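Local coordinates for protein 2,3-bisphosphoglycerate-independent phosphoglycerate mutase (Pyrococcus horikoshii, PDB 2ZKT) that probably catalyses the interconversion of 2-phosphoglycerate and 3-phosphoglycerate in glycolysis, as a metal-dependent mutase of the alkaline phosphatase superfamily, at residues G14-R18 with H347-V353. Numbering follows the deposited sequence.
With ZN (zinc ion), chain G.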
loop_
_atom_site.group_PDB
_atom_site.type_symbol
_atom_site.label_atom_id
_atom_site.label_comp_id
_atom_site.label_asym_id
_atom_site.label_seq_id
_atom_site.Cartn_x
_atom_site.Cartn_y
_atom_site.Cartn_z
ATOM N N GLY B 14 4.980 2.863 16.087
ATOM C CA GLY B 14 5.084 4.142 15.391
ATOM C C GLY B 14 4.228 4.273 14.136
ATOM O O GLY B 14 4.516 5.097 13.267
ATOM N N LEU B 15 3.160 3.481 14.051
ATOM C CA LEU B 15 2.267 3.501 12.890
ATOM C C LEU B 15 1.806 4.888 12.433
ATOM O O LEU B 15 1.969 5.259 11.263
ATOM C CB LEU B 15 1.037 2.634 13.176
ATOM C CG LEU B 15 0.074 2.427 12.007
ATOM C CD1 LEU B 15 0.817 1.832 10.808
ATOM C CD2 LEU B 15 -1.049 1.497 12.464
ATOM N N GLY B 16 1.228 5.658 13.352
ATOM C CA GLY B 16 0.736 6.986 13.003
ATOM C C GLY B 16 1.746 7.929 12.366
ATOM O O GLY B 16 2.935 7.913 12.710
ATOM N N ASP B 17 1.270 8.775 11.453
ATOM C CA ASP B 17 2.147 9.720 10.783
ATOM C C ASP B 17 1.376 10.981 10.388
ATOM O O ASP B 17 0.221 11.171 10.776
ATOM C CB ASP B 17 2.751 9.049 9.541
ATOM C CG ASP B 17 4.183 9.503 9.264
ATOM O OD1 ASP B 17 4.396 10.706 8.972
ATOM O OD2 ASP B 17 5.101 8.646 9.347
ATOM N N ARG B 18 2.022 11.855 9.620
ATOM C CA ARG B 18 1.380 13.079 9.149
ATOM C C ARG B 18 1.396 13.060 7.616
ATOM O O ARG B 18 2.183 12.330 7.004
ATOM C CB ARG B 18 2.121 14.311 9.690
ATOM C CG ARG B 18 2.030 14.441 11.210
ATOM C CD ARG B 18 2.895 15.572 11.758
ATOM N NE ARG B 18 2.756 15.656 13.210
ATOM C CZ ARG B 18 3.432 16.492 13.999
ATOM N NH1 ARG B 18 4.326 17.341 13.487
ATOM N NH2 ARG B 18 3.200 16.493 15.312
ATOM N N HIS B 347 1.965 4.347 19.312
ATOM C CA HIS B 347 2.067 5.801 19.201
ATOM C C HIS B 347 2.379 6.243 17.761
ATOM O O HIS B 347 2.616 5.437 16.866
ATOM C CB HIS B 347 3.166 6.283 20.159
ATOM C CG HIS B 347 4.499 5.720 19.733
ATOM N ND1 HIS B 347 5.158 6.131 18.619
ATOM C CD2 HIS B 347 5.282 4.757 20.383
ATOM C CE1 HIS B 347 6.312 5.434 18.602
ATOM N NE2 HIS B 347 6.413 4.602 19.646
ATOM N N SER B 348 2.328 7.575 17.541
ATOM C CA SER B 348 2.694 8.120 16.232
ATOM C C SER B 348 4.183 8.473 16.168
ATOM O O SER B 348 4.780 8.938 17.135
ATOM C CB SER B 348 1.864 9.384 15.990
ATOM O OG SER B 348 0.530 8.993 15.641
ATOM N N THR B 349 4.790 8.249 15.003
ATOM C CA THR B 349 6.186 8.615 14.784
ATOM C C THR B 349 6.265 9.168 13.379
ATOM O O THR B 349 6.694 8.482 12.455
ATOM C CB THR B 349 7.142 7.415 14.903
ATOM O OG1 THR B 349 7.042 6.857 16.224
ATOM C CG2 THR B 349 8.596 7.871 14.669
ATOM N N PRO B 350 5.830 10.423 13.198
ATOM C CA PRO B 350 5.833 11.107 11.892
ATOM C C PRO B 350 7.247 11.198 11.312
ATOM O O PRO B 350 8.208 11.463 12.041
ATOM C CB PRO B 350 5.270 12.498 12.222
ATOM C CG PRO B 350 4.514 12.303 13.510
ATOM C CD PRO B 350 5.376 11.332 14.271
ATOM N N CYS B 351 7.373 10.971 10.007
ATOM C CA CYS B 351 8.675 11.058 9.355
ATOM C C CYS B 351 9.195 12.504 9.444
ATOM O O CYS B 351 10.388 12.728 9.665
ATOM C CB CYS B 351 8.557 10.611 7.891
ATOM S SG CYS B 351 8.270 8.818 7.690
ATOM N N GLU B 352 8.298 13.481 9.303
ATOM C CA GLU B 352 8.699 14.889 9.379
ATOM C C GLU B 352 9.164 15.290 10.789
ATOM O O GLU B 352 9.797 16.338 10.963
ATOM C CB GLU B 352 7.548 15.822 8.955
ATOM C CG GLU B 352 6.436 15.989 10.001
ATOM C CD GLU B 352 5.541 17.205 9.738
ATOM O OE1 GLU B 352 4.941 17.293 8.635
ATOM O OE2 GLU B 352 5.437 18.071 10.639
ATOM N N VAL B 353 8.840 14.474 11.792
ATOM C CA VAL B 353 9.239 14.781 13.175
ATOM C C VAL B 353 10.479 13.982 13.597
ATOM O O VAL B 353 11.256 14.432 14.443
ATOM C CB VAL B 353 8.077 14.490 14.177
ATOM C CG1 VAL B 353 8.486 14.892 15.607
ATOM C CG2 VAL B 353 6.830 15.248 13.757
HETATM ZN ZN ZN G . 7.185 2.333 20.092
HETATM O O HOH W 1 5.359 13.444 8.719
#
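The D17 carboxylate joins these two loops through several polar bonds; they follow the adjacent parallel strands 6-12 and 339-344 and border the dimetal site of an alkaline-phosphatase-like fold. D17 OD1 accepts C351 N at 3.2 Å (N-H...O 156°) and, within its own segment, R18 N at 2.7 Å; a water donates to the same OD1 (2.9 Å) and accepts from E352 N (3.0 Å). One carboxylate thus links the P350-V353 turn, closed by V353 N to P350 O at 3.1 Å, to the backbone at R18, while K316 of helix 313-331 supplies a salt bridge to OD2. Further out, R18 NH1 meets E352 OE2 at 3.1 Å near the guanidinium plane, a salt bridge, and V353 CG2 lies over one guanidinium face; D359 pairs with R18 NE. Between the backbones, T349 N donates to G16 O (3.0 Å, 151°).

Close packing accompanies these bonds. G16 CA sits 3.3 Å from S348 OG, which is hydrogen-bonded to D359 O; a CB at the ideal position on G16 would clash with that hydroxyl. At G14, with positive phi, one would clash with T349 OG1, hydrogen-bonded to the zinc ligand D305. G14 N lies over a face of the H347 imidazole. That ring is oriented by ND1 donating to S348 O (3.2 Å), leaving H347 NE2 to bind zinc at 2.4 Å, with D13, S60 and D346 completing the site.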